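Local coordinates for transmembrane oligosaccharyl transferase (Archaeoglobus fulgidus, PDB 3WAJ), which is an archaeal multi-pass membrane protein of the STT3/AglB oligosaccharyl transferase family, with a helical GT-C transmembrane region and a zinc ion bound in the model, at residues A199-A204 with A250-A255; D242-S247 with I297-D302. All coordinates share one frame; numbering follows the deposited sequence.

How the contacts relate
Both contacts lie in the helical N-terminal region of the STT3 family, and both use helix 243-261. Contact 1 sets it against the start of helix 199-214. Contact 2 sets its first turn against the last turns of helix 278-303. Their centres are about 17 Å apart. Contact 1 is buried and built from small side chains, so the helices come close and meet by van der Waals packing. Contact 2 lies at the surface. There the axes stand further apart, and longer charged side chains fill the distance, with a salt bridge between R243 and E298. Along the shared helix the chemistry goes from ionic at its start to mainly apolar two turns on.

Contact 1 of 2, residues A199-A204 with A250-A255; sequences AYPVIA and AVVTFA
The ring of P201 meets the side chain of V252 obliquely. V252 CG1 is the methyl that touches, 3.7 Å from P201 CB. It lies almost as near the next ring atom, with P201 CG to V252 CG1 at 3.8 Å. With CG1 anti to the backbone N (chi1 176°), this methyl meets the ring. The same methyl borders V202, whose CG2 lies 4.1 Å from V252 CG1. V202 starts out away from the partner helix, so this touch is marginal. W184 from a nearby loop packs on both P201 and V252.

The two helices belong to the multi-pass bundle of the STT3 N-terminal region. Their directions differ by 42°, and the axes of the two short segments approach to 7.6 Å. P201 sits in the first turn of helix 199-214, where a residue needs no N-H bond to an earlier turn. The proline ring can therefore face the neighbour without breaking the helix.

T253 fits beside P201 and A204. Its two branches do different work. OG1 lies beside its own backbone N (chi1 -59°) and hydrogen-bonds to V249 O, one turn back. Its approach to P201 O, 3.6 Å from T253 OG1, is packing only. CG2 rests against the backbone of A204, with T253 CG2 to A204 C at 3.8 Å. The methyl of A204 lies against both branches, with A204 CB 4.0 Å from T253 OG1.

Contact 2 of 2, residues D242-S247 with I297-D302; sequences DRKNLS and IEKWND
R243 and E298 form the salt bridge of this contact, their side chains crossing at about a right angle. One guanidinium nitrogen serves both carboxylate oxygens. R243 NH1 is 2.6 Å from E298 OE2, which lies at the guanidinium edge. The same NH1 gives a hydrogen bond to E298 OE1 at 2.9 Å. It reaches OE1 on the syn side, but 35° out of the carboxylate plane. The two flat groups are turned 43° apart. E298 CG, anti to its backbone N, meets K244 CG, and the bend at chi2 sets CD, with the carboxylate at R243 NH1. F233, which also touches R243, and M316 pack on the side chain of E298, which is buried.

Other charges are near without bonding. K244 and D302 reach toward each other tip to tip. K244 CE is 3.4 Å from D302 OD2, but K244 NZ, 4.3 Å from that oxygen, lies beyond salt-bridge range. E298 OE2 and D302 OD1 are close acceptors on successive turns of one helix. R243 nearby may offset the repulsion, or one of the two acids may carry a proton.

The aliphatic parts of the long side chains also pack on one another. K244 crosses E298 at about a right angle, with K244 CG 3.4 Å from E298 CG. K244 CD lies 3.7 Å from K299 CG, again at about a right angle. K244, K299 and D302 also touch a crystal neighbour, so their poses may partly reflect the lattice.

Helices 243-261 and 278-303 follow one another and run 165° apart here, an antiparallel helical hairpin in the multi-pass GT-C region.

Contact 1 of 2, residues A199-A204 with A250-A255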
loop_
_atom_site.group_PDB
_atom_site.type_symbol
_atom_site.label_atom_id
_atom_site.label_comp_id
_atom_site.label_asym_id
_atom_site.label_seq_id
_atom_site.Cartn_x
_atom_site.Cartn_y
_atom_site.Cartn_z
ATOM N N ALA A 199 -16.749 35.696 -1.296
ATOM C CA ALA A 199 -16.601 34.497 -2.107
ATOM C C ALA A 199 -15.172 33.983 -2.032
ATOM O O ALA A 199 -14.945 32.767 -2.040
ATOM C CB ALA A 199 -16.997 34.765 -3.548
ATOM N N TYR A 200 -14.216 34.904 -1.957
ATOM C CA TYR A 200 -12.809 34.515 -1.999
ATOM C C TYR A 200 -12.366 33.673 -0.772
ATOM O O TYR A 200 -11.750 32.617 -0.941
ATOM C CB TYR A 200 -11.897 35.724 -2.273
ATOM C CG TYR A 200 -12.200 36.440 -3.585
ATOM C CD1 TYR A 200 -11.403 36.249 -4.706
ATOM C CD2 TYR A 200 -13.282 37.315 -3.701
ATOM C CE1 TYR A 200 -11.668 36.906 -5.907
ATOM C CE2 TYR A 200 -13.556 37.969 -4.903
ATOM C CZ TYR A 200 -12.746 37.756 -5.998
ATOM O OH TYR A 200 -13.015 38.398 -7.182
ATOM N N PRO A 201 -12.688 34.119 0.464
ATOM C CA PRO A 201 -12.371 33.218 1.584
ATOM C C PRO A 201 -13.246 31.962 1.633
ATOM O O PRO A 201 -12.719 30.903 1.975
ATOM C CB PRO A 201 -12.613 34.094 2.825
ATOM C CG PRO A 201 -13.517 35.192 2.357
ATOM C CD PRO A 201 -13.101 35.451 0.942
ATOM N N VAL A 202 -14.537 32.079 1.315
ATOM C CA VAL A 202 -15.443 30.922 1.255
ATOM C C VAL A 202 -14.891 29.798 0.358
ATOM O O VAL A 202 -14.968 28.611 0.705
ATOM C CB VAL A 202 -16.882 31.335 0.829
ATOM C CG1 VAL A 202 -17.718 30.122 0.425
ATOM C CG2 VAL A 202 -17.572 32.092 1.957
ATOM N N ILE A 203 -14.322 30.186 -0.781
ATOM C CA ILE A 203 -13.673 29.239 -1.681
ATOM C C ILE A 203 -12.481 28.576 -0.987
ATOM O O ILE A 203 -12.331 27.351 -1.018
ATOM C CB ILE A 203 -13.183 29.926 -2.984
ATOM C CG1 ILE A 203 -14.366 30.364 -3.855
ATOM C CG2 ILE A 203 -12.239 29.014 -3.766
ATOM C CD1 ILE A 203 -15.416 29.303 -4.055
ATOM N N ALA A 204 -11.636 29.396 -0.365
ATOM C CA ALA A 204 -10.440 28.901 0.306
ATOM C C ALA A 204 -10.816 27.921 1.423
ATOM O O ALA A 204 -10.159 26.897 1.617
ATOM C CB ALA A 204 -9.632 30.051 0.859
ATOM N N ALA A 250 -8.982 34.415 7.534
ATOM C CA ALA A 250 -8.726 33.143 8.190
ATOM C C ALA A 250 -9.950 32.726 9.001
ATOM O O ALA A 250 -10.321 31.556 8.998
ATOM C CB ALA A 250 -7.488 33.227 9.062
ATOM N N VAL A 251 -10.580 33.681 9.687
ATOM C CA VAL A 251 -11.802 33.387 10.433
ATOM C C VAL A 251 -12.851 32.752 9.518
ATOM O O VAL A 251 -13.403 31.703 9.843
ATOM C CB VAL A 251 -12.379 34.632 11.139
ATOM C CG1 VAL A 251 -13.809 34.373 11.581
ATOM C CG2 VAL A 251 -11.519 35.013 12.350
ATOM N N VAL A 252 -13.091 33.371 8.364
ATOM C CA VAL A 252 -14.073 32.868 7.404
ATOM C C VAL A 252 -13.660 31.506 6.849
ATOM O O VAL A 252 -14.448 30.550 6.873
ATOM C CB VAL A 252 -14.321 33.873 6.246
ATOM C CG1 VAL A 252 -15.273 33.286 5.196
ATOM C CG2 VAL A 252 -14.880 35.185 6.790
ATOM N N THR A 253 -12.422 31.429 6.363
ATOM C CA THR A 253 -11.852 30.197 5.806
ATOM C C THR A 253 -11.981 28.993 6.760
ATOM O O THR A 253 -12.532 27.937 6.402
ATOM C CB THR A 253 -10.366 30.405 5.462
ATOM O OG1 THR A 253 -10.234 31.476 4.519
ATOM C CG2 THR A 253 -9.754 29.144 4.882
ATOM N N PHE A 254 -11.473 29.160 7.972
ATOM C CA PHE A 254 -11.550 28.101 8.968
ATOM C C PHE A 254 -12.995 27.805 9.357
ATOM O O PHE A 254 -13.346 26.651 9.574
ATOM C CB PHE A 254 -10.682 28.445 10.187
ATOM C CG PHE A 254 -9.211 28.289 9.932
ATOM C CD1 PHE A 254 -8.719 27.129 9.336
ATOM C CD2 PHE A 254 -8.316 29.297 10.273
ATOM C CE1 PHE A 254 -7.356 26.967 9.095
ATOM C CE2 PHE A 254 -6.945 29.149 10.031
ATOM C CZ PHE A 254 -6.467 27.980 9.443
ATOM N N ALA A 255 -13.833 28.838 9.427
ATOM C CA ALA A 255 -15.254 28.619 9.687
ATOM C C ALA A 255 -15.884 27.756 8.589
ATOM O O ALA A 255 -16.586 26.776 8.876
ATOM C CB ALA A 255 -15.999 29.947 9.832
#

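Contact 2 of 2, residues D242-S247 with I297-D302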
loop_
_atom_site.group_PDB
_atom_site.type_symbol
_atom_site.label_atom_id
_atom_site.label_comp_id
_atom_site.label_asym_id
_atom_site.label_seq_id
_atom_site.Cartn_x
_atom_site.Cartn_y
_atom_site.Cartn_z
ATOM N N ASP A 242 -1.896 43.530 5.955
ATOM C CA ASP A 242 -3.141 44.010 6.554
ATOM C C ASP A 242 -3.626 42.926 7.532
ATOM O O ASP A 242 -4.537 42.135 7.238
ATOM C CB ASP A 242 -4.176 44.343 5.467
ATOM C CG ASP A 242 -5.516 44.810 6.033
ATOM O OD1 ASP A 242 -5.629 45.051 7.256
ATOM O OD2 ASP A 242 -6.466 44.940 5.233
ATOM N N ARG A 243 -2.984 42.909 8.695
ATOM C CA ARG A 243 -3.170 41.875 9.692
ATOM C C ARG A 243 -4.619 41.702 10.138
ATOM O O ARG A 243 -5.025 40.594 10.481
ATOM C CB ARG A 243 -2.271 42.160 10.894
ATOM C CG ARG A 243 -0.804 41.816 10.678
ATOM C CD ARG A 243 0.046 42.302 11.852
ATOM N NE ARG A 243 1.053 43.262 11.402
ATOM C CZ ARG A 243 0.968 44.579 11.555
ATOM N NH1 ARG A 243 -0.068 45.115 12.179
ATOM N NH2 ARG A 243 1.933 45.358 11.095
ATOM N N LYS A 244 -5.402 42.778 10.141
ATOM C CA LYS A 244 -6.818 42.640 10.499
ATOM C C LYS A 244 -7.601 41.835 9.456
ATOM O O LYS A 244 -8.391 40.952 9.806
ATOM C CB LYS A 244 -7.488 43.989 10.778
ATOM C CG LYS A 244 -7.322 44.446 12.223
ATOM C CD LYS A 244 -8.364 45.474 12.643
ATOM C CE LYS A 244 -8.315 46.722 11.774
ATOM N NZ LYS A 244 -9.530 47.565 12.000
ATOM N N ASN A 245 -7.372 42.134 8.181
ATOM C CA ASN A 245 -8.001 41.368 7.116
ATOM C C ASN A 245 -7.389 39.967 6.938
ATOM O O ASN A 245 -8.114 39.011 6.647
ATOM C CB ASN A 245 -8.042 42.164 5.791
ATOM C CG ASN A 245 -9.195 43.167 5.741
ATOM O OD1 ASN A 245 -10.349 42.830 6.032
ATOM N ND2 ASN A 245 -8.883 44.410 5.378
ATOM N N LEU A 246 -6.074 39.845 7.123
ATOM C CA LEU A 246 -5.406 38.539 7.088
ATOM C C LEU A 246 -6.089 37.608 8.082
ATOM O O LEU A 246 -6.335 36.436 7.792
ATOM C CB LEU A 246 -3.923 38.665 7.444
ATOM C CG LEU A 246 -3.220 37.355 7.811
ATOM C CD1 LEU A 246 -3.130 36.455 6.592
ATOM C CD2 LEU A 246 -1.843 37.586 8.395
ATOM N N SER A 247 -6.411 38.160 9.246
ATOM C CA SER A 247 -7.081 37.427 10.305
ATOM C C SER A 247 -8.545 37.138 9.987
ATOM O O SER A 247 -9.015 36.013 10.193
ATOM C CB SER A 247 -6.982 38.201 11.618
ATOM O OG SER A 247 -5.652 38.604 11.849
ATOM N N ILE A 297 -6.186 40.979 18.650
ATOM C CA ILE A 297 -4.860 41.454 19.021
ATOM C C ILE A 297 -4.499 42.673 18.165
ATOM O O ILE A 297 -4.043 43.711 18.693
ATOM C CB ILE A 297 -3.795 40.336 18.938
ATOM C CG1 ILE A 297 -3.988 39.352 20.094
ATOM C CG2 ILE A 297 -2.406 40.915 18.997
ATOM C CD1 ILE A 297 -3.130 38.104 20.001
ATOM N N GLU A 298 -4.747 42.571 16.860
ATOM C CA GLU A 298 -4.497 43.699 15.962
ATOM C C GLU A 298 -5.340 44.945 16.339
ATOM O O GLU A 298 -4.840 46.082 16.308
ATOM C CB GLU A 298 -4.692 43.294 14.499
ATOM C CG GLU A 298 -4.163 44.323 13.480
ATOM C CD GLU A 298 -2.678 44.663 13.648
ATOM O OE1 GLU A 298 -1.896 43.767 14.033
ATOM O OE2 GLU A 298 -2.289 45.834 13.377
ATOM N N LYS A 299 -6.592 44.729 16.739
ATOM C CA LYS A 299 -7.456 45.848 17.125
ATOM C C LYS A 299 -6.890 46.617 18.313
ATOM O O LYS A 299 -6.892 47.847 18.307
ATOM C CB LYS A 299 -8.894 45.383 17.393
ATOM C CG LYS A 299 -9.687 45.042 16.112
ATOM C CD LYS A 299 -11.053 44.402 16.414
ATOM C CE LYS A 299 -11.952 45.350 17.203
ATOM N NZ LYS A 299 -13.246 44.715 17.604
ATOM N N TRP A 300 -6.391 45.887 19.314
ATOM C CA TRP A 300 -5.758 46.487 20.491
ATOM C C TRP A 300 -4.509 47.257 20.109
ATOM O O TRP A 300 -4.214 48.322 20.661
ATOM C CB TRP A 300 -5.391 45.408 21.514
ATOM C CG TRP A 300 -6.585 44.928 22.263
ATOM C CD1 TRP A 300 -7.729 45.637 22.521
ATOM C CD2 TRP A 300 -6.774 43.631 22.839
ATOM N NE1 TRP A 300 -8.611 44.859 23.231
ATOM C CE2 TRP A 300 -8.052 43.624 23.439
ATOM C CE3 TRP A 300 -5.992 42.473 22.898
ATOM C CZ2 TRP A 300 -8.565 42.501 24.093
ATOM C CZ3 TRP A 300 -6.501 41.359 23.551
ATOM C CH2 TRP A 300 -7.776 41.380 24.135
ATOM N N ASN A 301 -3.771 46.698 19.161
ATOM C CA ASN A 301 -2.587 47.345 18.631
ATOM C C ASN A 301 -2.959 48.668 17.961
ATOM O O ASN A 301 -2.417 49.727 18.301
ATOM C CB ASN A 301 -1.921 46.412 17.622
ATOM C CG ASN A 301 -0.587 46.917 17.168
ATOM O OD1 ASN A 301 -0.277 46.901 15.978
ATOM N ND2 ASN A 301 0.220 47.379 18.117
ATOM N N ASP A 302 -3.900 48.596 17.020
ATOM C CA ASP A 302 -4.300 49.764 16.245
ATOM C C ASP A 302 -4.887 50.879 17.105
ATOM O O ASP A 302 -4.749 52.051 16.765
ATOM C CB ASP A 302 -5.296 49.377 15.157
ATOM C CG ASP A 302 -4.712 48.417 14.128
ATOM O OD1 ASP A 302 -3.468 48.326 13.998
ATOM O OD2 ASP A 302 -5.528 47.758 13.440
#